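PDB 6SCE: uncharacterized protein from Thermus thermophilus HB8, which probably acts as a CRISPR-associated DNA nuclease of type III defence, switched on when cyclic oligoadenylate binds between its CARF domains. Local coordinates for residues R95-W100 against A105-V110; L21-R26 against E129-E134; L293-V298 against A362-E367; S507-H512 against Y617-E622. All blocks are in the same frame, centred on the assembly; numbering follows the deposited sequence.

Contact 1. Residues R95-W100 against A105-V110; sequences RFLGHW and ARVFLV
Trp100, near the C-terminal end of helix 90-100, meets Ala105 and Val107 of the strand that follows, and its indole, its CB and its carbonyl oxygen all take part. The indole approaches Ala105 at a slant: CE3 of Trp100 lies 4.0 Å from CB of Ala105. Nearer the backbone, CB of Trp100 comes within 3.8 Å of Val107 CG2. The carbonyl oxygen, Trp100 O, is directed more toward Ala105 CB (3.4 Å), with Val107 CG2 off to its flank at 3.5 Å. With CG of Trp100 anti to its own carbonyl carbon (chi1 -76°), the indole swings clear of that oxygen, and both can face the strand. Its orientation is further defined by His99, whose CD2 sits 3.4 Å above the Trp100 ring plane near the rim, and by a cation-pi contact with Arg102. Val107 divides its methyls: CG2 serves Trp100, while CG1 meets Leu97 CD1 at 4.1 Å, those two side chains crossing obliquely. The segment axes run nearly antiparallel, at 156°, and approach to 9.6 Å. This is the return leg of a beta-alpha-beta crossover, in which helix 90-100 leads from strand 81-84 to its parallel neighbour 105-111. Val81 touches both Trp100 and Ala105, Leu7 of strand 5-10 also meets the indole, and Leu388 of helix 384-393 packs on Leu97.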
# COMPACT_ATOMS: atom_id res chain seq x y z
N ARG A 95 -18.54 -10.80 -3.96
CA ARG A 95 -19.19 -11.87 -4.74
C ARG A 95 -19.62 -13.06 -3.88
O ARG A 95 -20.75 -13.56 -4.03
CB ARG A 95 -18.29 -12.32 -5.85
CG ARG A 95 -18.12 -11.18 -6.87
CD ARG A 95 -17.61 -11.62 -8.19
NE ARG A 95 -18.53 -12.58 -8.81
CZ ARG A 95 -18.20 -13.36 -9.82
NH1 ARG A 95 -17.00 -13.26 -10.37
NH2 ARG A 95 -19.08 -14.25 -10.28
N PHE A 96 -18.76 -13.48 -2.96
CA PHE A 96 -19.13 -14.53 -2.02
C PHE A 96 -20.27 -14.11 -1.12
O PHE A 96 -21.14 -14.92 -0.82
CB PHE A 96 -17.93 -14.96 -1.16
CG PHE A 96 -17.11 -16.03 -1.77
CD1 PHE A 96 -16.63 -15.91 -3.07
CD2 PHE A 96 -16.79 -17.18 -1.05
CE1 PHE A 96 -15.86 -16.90 -3.64
CE2 PHE A 96 -16.03 -18.18 -1.64
CZ PHE A 96 -15.54 -18.02 -2.92
N LEU A 97 -20.30 -12.86 -0.68
CA LEU A 97 -21.38 -12.44 0.20
C LEU A 97 -22.71 -12.56 -0.55
O LEU A 97 -23.70 -13.02 0.04
CB LEU A 97 -21.22 -11.03 0.68
CG LEU A 97 -22.34 -10.45 1.54
CD1 LEU A 97 -22.53 -11.24 2.82
CD2 LEU A 97 -22.04 -9.00 1.83
N GLY A 98 -22.74 -12.17 -1.82
CA GLY A 98 -23.99 -12.31 -2.62
C GLY A 98 -24.49 -13.75 -2.64
O GLY A 98 -25.68 -14.00 -2.49
N HIS A 99 -23.58 -14.69 -2.82
CA HIS A 99 -23.90 -16.09 -2.99
C HIS A 99 -24.24 -16.79 -1.67
O HIS A 99 -25.17 -17.61 -1.62
CB HIS A 99 -22.71 -16.79 -3.66
CG HIS A 99 -22.90 -18.26 -3.88
ND1 HIS A 99 -23.55 -18.78 -4.99
CD2 HIS A 99 -22.51 -19.33 -3.14
CE1 HIS A 99 -23.55 -20.10 -4.91
NE2 HIS A 99 -22.93 -20.46 -3.80
N TRP A 100 -23.52 -16.45 -0.60
CA TRP A 100 -23.55 -17.23 0.64
C TRP A 100 -24.55 -16.74 1.66
O TRP A 100 -24.68 -17.32 2.74
CB TRP A 100 -22.12 -17.40 1.24
CG TRP A 100 -21.34 -18.41 0.48
CD1 TRP A 100 -20.31 -18.18 -0.36
CD2 TRP A 100 -21.57 -19.80 0.46
NE1 TRP A 100 -19.86 -19.35 -0.89
CE2 TRP A 100 -20.65 -20.36 -0.41
CE3 TRP A 100 -22.50 -20.63 1.09
CZ2 TRP A 100 -20.60 -21.73 -0.67
CZ3 TRP A 100 -22.45 -21.99 0.82
CH2 TRP A 100 -21.52 -22.52 -0.04
N ALA A 105 -25.70 -21.45 6.13
CA ALA A 105 -24.43 -20.69 6.04
C ALA A 105 -24.35 -19.61 7.08
O ALA A 105 -25.33 -18.95 7.37
CB ALA A 105 -24.28 -20.07 4.66
N ARG A 106 -23.18 -19.47 7.69
CA ARG A 106 -22.90 -18.34 8.56
C ARG A 106 -21.75 -17.62 7.86
O ARG A 106 -20.76 -18.25 7.52
CB ARG A 106 -22.50 -18.77 9.96
CG ARG A 106 -23.66 -19.33 10.80
CD ARG A 106 -23.25 -19.74 12.21
NE ARG A 106 -24.37 -20.33 12.98
CZ ARG A 106 -24.81 -21.59 12.86
NH1 ARG A 106 -24.26 -22.46 12.01
NH2 ARG A 106 -25.84 -21.99 13.60
N VAL A 107 -21.88 -16.32 7.65
CA VAL A 107 -20.88 -15.56 6.90
C VAL A 107 -20.31 -14.50 7.83
O VAL A 107 -21.04 -13.81 8.53
CB VAL A 107 -21.51 -14.89 5.67
CG1 VAL A 107 -20.45 -14.14 4.86
CG2 VAL A 107 -22.19 -15.94 4.80
N PHE A 108 -18.98 -14.38 7.83
CA PHE A 108 -18.34 -13.45 8.74
C PHE A 108 -17.00 -12.94 8.19
O PHE A 108 -16.52 -13.41 7.18
CB PHE A 108 -18.16 -14.11 10.11
CG PHE A 108 -17.09 -15.16 10.18
CD1 PHE A 108 -17.30 -16.43 9.68
CD2 PHE A 108 -15.91 -14.90 10.85
CE1 PHE A 108 -16.33 -17.41 9.76
CE2 PHE A 108 -14.93 -15.88 10.95
CZ PHE A 108 -15.15 -17.14 10.42
N LEU A 109 -16.48 -11.94 8.87
CA LEU A 109 -15.16 -11.33 8.61
C LEU A 109 -14.44 -11.31 9.94
O LEU A 109 -15.08 -11.32 10.99
CB LEU A 109 -15.34 -9.84 8.26
CG LEU A 109 -16.29 -9.41 7.19
CD1 LEU A 109 -16.32 -7.92 7.05
CD2 LEU A 109 -15.79 -10.08 5.91
N VAL A 110 -13.12 -11.21 9.89
CA VAL A 110 -12.32 -10.92 11.09
C VAL A 110 -11.59 -9.61 10.82
O VAL A 110 -10.95 -9.42 9.78
CB VAL A 110 -11.37 -12.06 11.47
CG1 VAL A 110 -12.18 -13.27 11.87
CG2 VAL A 110 -10.41 -12.46 10.34

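Contact 2. Residues L21-R26 against E129-E134; sequences LKVVER and EERSLE
Val23 projects from its helix toward Leu133 and Arg131, giving one methyl to each. CG1 stands anti to the backbone N (chi1 170°), which puts CG2 beside that nitrogen and directs it at Leu133. There it meets a fork: Leu133 CD1 and Leu133 CD2 are each 3.8 Å from Val23 CG2, so the valine methyl is in contact with both branches of the isobutyl group. The two side chains cross at about a right angle. Leu133 starts off beside the contact, and its extended outer torsion (chi2 179°) carries its end up to the helix. Arg131 takes a less usual course. Its CG lies between the backbone N and the carbonyl carbon, and the chain then bends at chi3 (82°), bringing the guanidinium to Val23 at a slant, with NH2 of Arg131 4.1 Å from Val23 CG1. This describes one of two modelled conformers, so the second touch is the less certain one. In this conformer NH1 of Arg131 forms a salt bridge with Glu27, one helical turn beyond Val23. Arg26, likewise modelled twice, has its NH1 6.1 Å from Arg131 NH2 in the conformers described, but it is paired with Glu136, so the like charges are probably offset by separate carboxylates. Chemically the contact is graded: a buried valine-leucine pair joins helix 15-28 to the chain just past edge strand 129-132, bordered by an arginine whose charge is answered from the helix itself.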
# COMPACT_ATOMS: atom_id res chain seq x y z
N LEU A 21 -10.74 -19.79 11.62
CA LEU A 21 -10.85 -21.19 12.03
C LEU A 21 -11.00 -21.31 13.56
O LEU A 21 -11.87 -22.04 14.04
CB LEU A 21 -9.67 -22.02 11.53
CG LEU A 21 -9.73 -23.50 11.87
CD1 LEU A 21 -11.00 -24.21 11.40
CD2 LEU A 21 -8.50 -24.22 11.33
N LYS A 22 -10.21 -20.53 14.32
CA LYS A 22 -10.31 -20.56 15.79
C LYS A 22 -11.70 -20.11 16.22
O LYS A 22 -12.26 -20.67 17.16
CB LYS A 22 -9.22 -19.70 16.45
CG LYS A 22 -7.82 -20.22 16.19
CD LYS A 22 -6.77 -19.36 16.89
CE LYS A 22 -6.69 -19.65 18.39
NZ LYS A 22 -5.92 -18.60 19.11
N VAL A 23 -12.27 -19.13 15.53
CA VAL A 23 -13.62 -18.66 15.83
C VAL A 23 -14.64 -19.78 15.61
O VAL A 23 -15.49 -20.06 16.50
CB VAL A 23 -13.99 -17.45 14.96
CG1 VAL A 23 -15.46 -17.08 15.07
CG2 VAL A 23 -13.11 -16.26 15.28
N VAL A 24 -14.56 -20.45 14.47
CA VAL A 24 -15.49 -21.54 14.17
C VAL A 24 -15.36 -22.67 15.20
O VAL A 24 -16.37 -23.17 15.74
CB VAL A 24 -15.23 -22.10 12.76
CG1 VAL A 24 -16.18 -23.26 12.48
CG2 VAL A 24 -15.48 -21.01 11.72
N GLU A 25 -14.13 -23.08 15.46
CA GLU A 25 -13.89 -24.15 16.43
C GLU A 25 -14.42 -23.81 17.81
O GLU A 25 -14.98 -24.69 18.46
CB GLU A 25 -12.40 -24.53 16.50
CG GLU A 25 -11.90 -25.22 15.26
CD GLU A 25 -10.44 -25.63 15.34
OE1 GLU A 25 -9.64 -24.95 16.02
OE2 GLU A 25 -10.07 -26.60 14.66
N ARG A 26 -14.27 -22.57 18.26
CA ARG A 26 -14.76 -22.18 19.58
C ARG A 26 -16.28 -22.25 19.64
O ARG A 26 -16.84 -22.69 20.64
CB ARG A 26 -14.31 -20.76 19.95
CG ARG A 26 -14.56 -20.40 21.41
CD ARG A 26 -14.37 -18.92 21.68
NE ARG A 26 -14.45 -18.64 23.10
CZ ARG A 26 -14.83 -17.48 23.63
NH1 ARG A 26 -15.18 -16.47 22.84
NH2 ARG A 26 -14.87 -17.34 24.94
N GLU A 129 -24.13 -9.40 13.79
CA GLU A 129 -23.66 -9.49 15.16
C GLU A 129 -22.18 -9.18 15.10
O GLU A 129 -21.53 -9.49 14.12
CB GLU A 129 -23.79 -10.92 15.71
CG GLU A 129 -25.20 -11.39 16.02
CD GLU A 129 -25.25 -12.88 16.35
OE1 GLU A 129 -24.18 -13.49 16.58
OE2 GLU A 129 -26.37 -13.43 16.36
N GLU A 130 -21.65 -8.61 16.16
CA GLU A 130 -20.23 -8.37 16.24
C GLU A 130 -19.76 -8.86 17.62
O GLU A 130 -20.53 -8.77 18.59
CB GLU A 130 -20.02 -6.88 16.03
CG GLU A 130 -18.65 -6.33 16.33
CD GLU A 130 -18.64 -4.82 16.35
OE1 GLU A 130 -19.40 -4.20 15.58
OE2 GLU A 130 -17.87 -4.25 17.14
N ARG A 131 -18.57 -9.45 17.72
CA ARG A 131 -18.00 -9.81 19.02
C ARG A 131 -16.48 -9.63 19.01
O ARG A 131 -15.83 -9.81 17.97
CB ARG A 131 -18.37 -11.25 19.41
CG ARG A 131 -17.69 -12.36 18.63
CD ARG A 131 -18.01 -13.74 19.20
NE ARG A 131 -19.30 -14.23 18.73
CZ ARG A 131 -19.49 -15.35 18.04
NH1 ARG A 131 -20.71 -15.67 17.66
NH2 ARG A 131 -18.46 -16.15 17.74
N SER A 132 -15.93 -9.28 20.16
CA SER A 132 -14.52 -9.14 20.36
C SER A 132 -13.91 -10.51 20.41
O SER A 132 -14.49 -11.43 21.00
CB SER A 132 -14.25 -8.41 21.67
OG SER A 132 -12.87 -8.22 21.81
N LEU A 133 -12.76 -10.66 19.76
CA LEU A 133 -12.06 -11.95 19.70
C LEU A 133 -10.89 -12.03 20.67
O LEU A 133 -9.79 -12.53 20.33
CB LEU A 133 -11.61 -12.25 18.26
CG LEU A 133 -12.79 -12.34 17.28
CD1 LEU A 133 -12.24 -12.62 15.90
CD2 LEU A 133 -13.82 -13.38 17.69
N GLU A 134 -11.14 -11.60 21.92
CA GLU A 134 -10.10 -11.66 22.94
C GLU A 134 -9.59 -13.04 23.13
O GLU A 134 -8.40 -13.24 23.24
CB GLU A 134 -10.63 -11.21 24.31
CG GLU A 134 -10.96 -9.76 24.39
CD GLU A 134 -9.74 -8.85 24.44
OE1 GLU A 134 -8.58 -9.31 24.61
OE2 GLU A 134 -9.98 -7.64 24.30

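Contact 3. Residues L293-V298 against A362-E367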
# COMPACT_ATOMS: atom_id res chain seq x y z
N LEU A 293 -21.88 10.69 -9.43
CA LEU A 293 -21.37 10.56 -8.08
C LEU A 293 -20.33 9.46 -8.03
O LEU A 293 -20.45 8.45 -8.72
CB LEU A 293 -22.47 10.08 -7.15
CG LEU A 293 -23.36 11.06 -6.43
CD1 LEU A 293 -24.01 11.98 -7.42
CD2 LEU A 293 -24.39 10.28 -5.65
N LEU A 294 -19.34 9.67 -7.18
CA LEU A 294 -18.38 8.61 -6.81
C LEU A 294 -18.42 8.44 -5.31
O LEU A 294 -18.26 9.41 -4.56
CB LEU A 294 -16.98 8.97 -7.25
CG LEU A 294 -15.84 8.03 -6.83
CD1 LEU A 294 -16.11 6.60 -7.32
CD2 LEU A 294 -14.51 8.54 -7.35
N LEU A 295 -18.64 7.21 -4.88
CA LEU A 295 -18.57 6.83 -3.48
C LEU A 295 -17.33 5.95 -3.29
O LEU A 295 -17.12 5.02 -4.04
CB LEU A 295 -19.79 6.04 -3.07
CG LEU A 295 -21.15 6.50 -3.58
CD1 LEU A 295 -22.22 5.57 -3.03
CD2 LEU A 295 -21.40 7.93 -3.21
N ALA A 296 -16.53 6.27 -2.28
CA ALA A 296 -15.31 5.52 -2.02
C ALA A 296 -14.88 5.62 -0.57
O ALA A 296 -15.20 6.61 0.12
CB ALA A 296 -14.19 6.03 -2.92
N LEU A 297 -14.15 4.59 -0.12
CA LEU A 297 -13.43 4.64 1.13
C LEU A 297 -12.06 5.25 0.83
O LEU A 297 -11.68 5.36 -0.34
CB LEU A 297 -13.36 3.22 1.72
CG LEU A 297 -14.85 2.83 1.75
CD1 LEU A 297 -15.25 1.56 1.05
CD2 LEU A 297 -15.48 3.01 3.12
N VAL A 298 -11.33 5.69 1.87
CA VAL A 298 -9.98 6.17 1.71
C VAL A 298 -9.09 5.30 2.57
O VAL A 298 -9.36 5.05 3.75
CB VAL A 298 -9.82 7.66 2.07
CG1 VAL A 298 -8.36 8.09 1.97
CG2 VAL A 298 -10.66 8.51 1.13
N ALA A 362 -26.52 4.72 2.21
CA ALA A 362 -27.79 4.26 1.65
C ALA A 362 -28.67 5.43 1.16
O ALA A 362 -29.14 5.40 0.01
CB ALA A 362 -28.53 3.37 2.64
N PRO A 363 -28.85 6.45 1.99
CA PRO A 363 -29.71 7.57 1.55
C PRO A 363 -29.16 8.35 0.36
O PRO A 363 -29.93 8.90 -0.44
CB PRO A 363 -29.77 8.48 2.80
CG PRO A 363 -29.35 7.62 3.93
CD PRO A 363 -28.36 6.65 3.36
N VAL A 364 -27.83 8.41 0.25
CA VAL A 364 -27.18 9.11 -0.84
C VAL A 364 -27.44 8.33 -2.13
O VAL A 364 -27.84 8.89 -3.15
CB VAL A 364 -25.66 9.28 -0.56
CG1 VAL A 364 -24.90 9.77 -1.78
CG2 VAL A 364 -25.43 10.16 0.65
N VAL A 365 -27.23 7.02 -2.07
CA VAL A 365 -27.52 6.16 -3.20
C VAL A 365 -28.99 6.29 -3.64
O VAL A 365 -29.28 6.46 -4.82
CB VAL A 365 -27.21 4.70 -2.85
CG1 VAL A 365 -27.69 3.73 -3.92
CG2 VAL A 365 -25.72 4.54 -2.62
N GLU A 366 -29.89 6.20 -2.68
CA GLU A 366 -31.32 6.19 -3.00
C GLU A 366 -31.74 7.51 -3.63
O GLU A 366 -32.44 7.50 -4.64
CB GLU A 366 -32.16 5.82 -1.77
CG GLU A 366 -32.16 4.30 -1.56
CD GLU A 366 -32.60 3.84 -0.18
OE1 GLU A 366 -33.22 4.63 0.56
OE2 GLU A 366 -32.31 2.67 0.16
N GLU A 367 -31.28 8.62 -3.07
CA GLU A 367 -31.54 9.93 -3.66
C GLU A 367 -30.93 10.05 -5.05
O GLU A 367 -31.57 10.52 -5.98
CB GLU A 367 -31.08 11.04 -2.72
CG GLU A 367 -31.25 12.46 -3.24
CD GLU A 367 -32.71 12.91 -3.35
OE1 GLU A 367 -33.61 12.19 -2.90
OE2 GLU A 367 -32.93 14.00 -3.91
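The contact is carried by apolar packing, with two leucines of the strand meeting two valines of the helix. Val364 CG1 serves both leucines: it lies 3.9 Å from Leu293 CD2 and 4.2 Å from Leu295 CD2. Leu295 uses its other branch as well, its CD1 touching Val365 CG2 at 3.7 Å, where the two side chains meet at about a right angle. Leu293 approaches Val364 more obliquely. In Val365, CG1 stands anti to the backbone N (chi1 171°), and the other methyl, CG2, is the one beside that nitrogen and presented to Leu295. Because Leu293 and Leu295 are two residues apart on a strand, they emerge from the same face, and the adjacent valines reach them from neighbouring positions on the helix surface. The segment axes are 10.8 Å apart and nearly antiparallel, at 161°, as expected for a helix lying on a sheet.

Backbone bonding is confined to each element. The helix continues through Glu366 N to Ala362 O at 2.9 Å, despite a kink at 363 and 364 where Pro363 has no amide hydrogen to give. Strand 293-297 bonds to strands 316-321 and 375-378 on its two flanks, and Tyr318 of the former touches Leu293, Leu295 and Val364.

Ionic pairing lies outside the interface: Glu366 bridges to Arg395 and Glu367 to Arg370. A wholly hydrocarbon interface, with the charges turned outward, implies that this part of what is probably a Rossmann-like CARF domain is held by shape and exclusion of water, without directional bonds between the two segments.

Contact 4. Residues S507-H512 against Y617-E622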
# COMPACT_ATOMS: atom_id res chain seq x y z
N SER A 507 13.70 11.42 -22.28
CA SER A 507 13.35 11.51 -23.70
C SER A 507 12.94 10.16 -24.23
O SER A 507 11.93 10.04 -24.90
CB SER A 507 14.50 12.09 -24.54
OG SER A 507 14.73 13.46 -24.19
N HIS A 508 13.73 9.13 -23.94
CA HIS A 508 13.40 7.81 -24.44
C HIS A 508 12.18 7.22 -23.72
O HIS A 508 11.44 6.43 -24.31
CB HIS A 508 14.60 6.88 -24.34
CG HIS A 508 15.72 7.26 -25.26
ND1 HIS A 508 15.60 7.21 -26.63
CD2 HIS A 508 16.96 7.73 -25.01
CE1 HIS A 508 16.72 7.62 -27.19
NE2 HIS A 508 17.57 7.94 -26.23
N LEU A 509 11.98 7.57 -22.44
CA LEU A 509 10.75 7.13 -21.75
C LEU A 509 9.54 7.71 -22.41
O LEU A 509 8.53 7.02 -22.67
CB LEU A 509 10.76 7.53 -20.26
CG LEU A 509 11.65 6.63 -19.39
CD1 LEU A 509 11.80 7.21 -18.00
CD2 LEU A 509 11.15 5.19 -19.34
N ASN A 510 9.62 9.00 -22.70
CA ASN A 510 8.51 9.70 -23.31
C ASN A 510 8.17 9.15 -24.70
O ASN A 510 6.99 9.00 -25.03
CB ASN A 510 8.82 11.18 -23.39
CG ASN A 510 7.74 11.95 -24.10
OD1 ASN A 510 7.68 11.97 -25.33
ND2 ASN A 510 6.87 12.57 -23.33
N ALA A 511 9.19 8.84 -25.50
CA ALA A 511 8.96 8.25 -26.82
C ALA A 511 8.30 6.88 -26.68
O ALA A 511 7.42 6.53 -27.46
CB ALA A 511 10.27 8.13 -27.62
N HIS A 512 8.73 6.10 -25.69
CA HIS A 512 8.16 4.79 -25.48
C HIS A 512 6.71 4.85 -24.94
O HIS A 512 5.86 4.05 -25.35
CB HIS A 512 9.05 3.97 -24.55
CG HIS A 512 8.47 2.64 -24.22
ND1 HIS A 512 7.97 2.33 -22.97
CD2 HIS A 512 8.28 1.53 -24.98
CE1 HIS A 512 7.51 1.09 -22.97
NE2 HIS A 512 7.69 0.59 -24.18
N TYR A 617 19.05 -4.67 -18.09
CA TYR A 617 18.53 -4.43 -19.42
C TYR A 617 19.23 -3.23 -20.04
O TYR A 617 19.84 -2.41 -19.36
CB TYR A 617 17.02 -4.20 -19.39
CG TYR A 617 16.23 -5.39 -18.93
CD1 TYR A 617 16.02 -5.63 -17.57
CD2 TYR A 617 15.71 -6.29 -19.85
CE1 TYR A 617 15.30 -6.72 -17.14
CE2 TYR A 617 14.98 -7.40 -19.42
CZ TYR A 617 14.78 -7.61 -18.07
OH TYR A 617 14.06 -8.70 -17.65
N ARG A 618 19.14 -3.17 -21.37
CA ARG A 618 19.80 -2.14 -22.13
C ARG A 618 18.83 -0.99 -22.38
O ARG A 618 17.74 -1.19 -22.92
CB ARG A 618 20.35 -2.72 -23.44
CG ARG A 618 21.32 -1.79 -24.16
CD ARG A 618 21.82 -2.39 -25.47
NE ARG A 618 22.02 -1.37 -26.49
CZ ARG A 618 23.05 -0.52 -26.55
NH1 ARG A 618 24.02 -0.56 -25.64
NH2 ARG A 618 23.11 0.37 -27.53
N PHE A 619 19.22 0.21 -21.99
CA PHE A 619 18.41 1.39 -22.18
C PHE A 619 18.97 2.15 -23.39
O PHE A 619 20.17 2.40 -23.42
CB PHE A 619 18.49 2.27 -20.93
CG PHE A 619 17.52 3.41 -20.92
CD1 PHE A 619 17.86 4.63 -21.49
CD2 PHE A 619 16.26 3.25 -20.37
CE1 PHE A 619 16.95 5.68 -21.50
CE2 PHE A 619 15.35 4.29 -20.38
CZ PHE A 619 15.70 5.51 -20.95
N PRO A 620 18.14 2.55 -24.35
CA PRO A 620 16.68 2.46 -24.32
C PRO A 620 16.10 1.30 -25.12
O PRO A 620 14.87 1.16 -25.16
CB PRO A 620 16.25 3.77 -24.98
CG PRO A 620 17.33 4.02 -25.99
CD PRO A 620 18.61 3.56 -25.33
N GLU A 621 16.97 0.50 -25.76
CA GLU A 621 16.52 -0.52 -26.73
C GLU A 621 15.58 -1.53 -26.09
O GLU A 621 14.58 -1.91 -26.70
CB GLU A 621 17.71 -1.28 -27.35
CG GLU A 621 18.49 -0.51 -28.41
CD GLU A 621 19.47 0.51 -27.83
OE1 GLU A 621 19.68 0.53 -26.59
OE2 GLU A 621 20.02 1.29 -28.62
N GLU A 622 15.91 -1.96 -24.88
CA GLU A 622 15.13 -3.00 -24.19
C GLU A 622 14.11 -2.46 -23.18
O GLU A 622 13.77 -3.18 -22.24
CB GLU A 622 16.08 -3.98 -23.50
CG GLU A 622 16.94 -4.78 -24.46
CD GLU A 622 17.73 -5.85 -23.76
OE1 GLU A 622 18.49 -5.52 -22.82
OE2 GLU A 622 17.61 -7.03 -24.15
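His508 lays one face of its imidazole against Pro620: the proline CG sits 3.6 Å from the centroid of the His508 ring and only 7° off its normal, a CH-pi contact over the ring centre. Pro620 CB adds a second touch, 3.5 Å from His508 CG. With CG anti to the carbonyl carbon (chi1 -67°), the imidazole is set against Pro620; CB of His508, fixed by the backbone, meets Phe619 CZ at 3.8 Å. The aromatic pair itself is oblique, with planes at 81°. Leu509 completes the contact, its CD2 approaching CE2 of Phe619 at 4.4 Å, at the ring edge and near its plane. A cis peptide joins Phe619 to Pro620, Pro620 CB lies 3.9 Å above the Phe619 ring plane, toward its rim, and both rings contact the helix. The bend is braced by Arg618, whose NE forms a salt bridge to Glu621 OE1 at 3.0 Å and whose N donates to Glu622 OE1 at 2.8 Å. His508 NE2 is bonded to Glu454 of helix 447-458; an alanine here would probably leave the Pro620 ring without its imidazole cover and the Glu454 carboxylate without its mate. The contact joins helix 499-513 to the turn between edge strand 617-618 and helix 623-627, for which Glu622 is the N-cap. Leu623 packs on Leu509, and Met606 of the adjoining strand 603-607 lies against Phe619.

In the fold
Contacts 1 and 2 share the sheet of strand 105-111, with centres 15 Å apart and contact 1 nested inside the chain loop closed by contact 2. They touch through Val110 CG1 and Leu133 CD1 (4.1 Å), and Val107 and Phe108 turn to opposite faces, toward helices 90-100 and 15-28. Contact 3 follows in a second sheet with the same 3-2-1-4-5-6-7 strand order, its centre 22 Å from contact 1, consistent with paired CARF domains holding the bound nucleic acid between them. Contact 4 comes last, its centre 43 Å from contact 3, in the C-terminal sheet, probably the nuclease domain. Sensing and cutting modules thus appear to have separate cores.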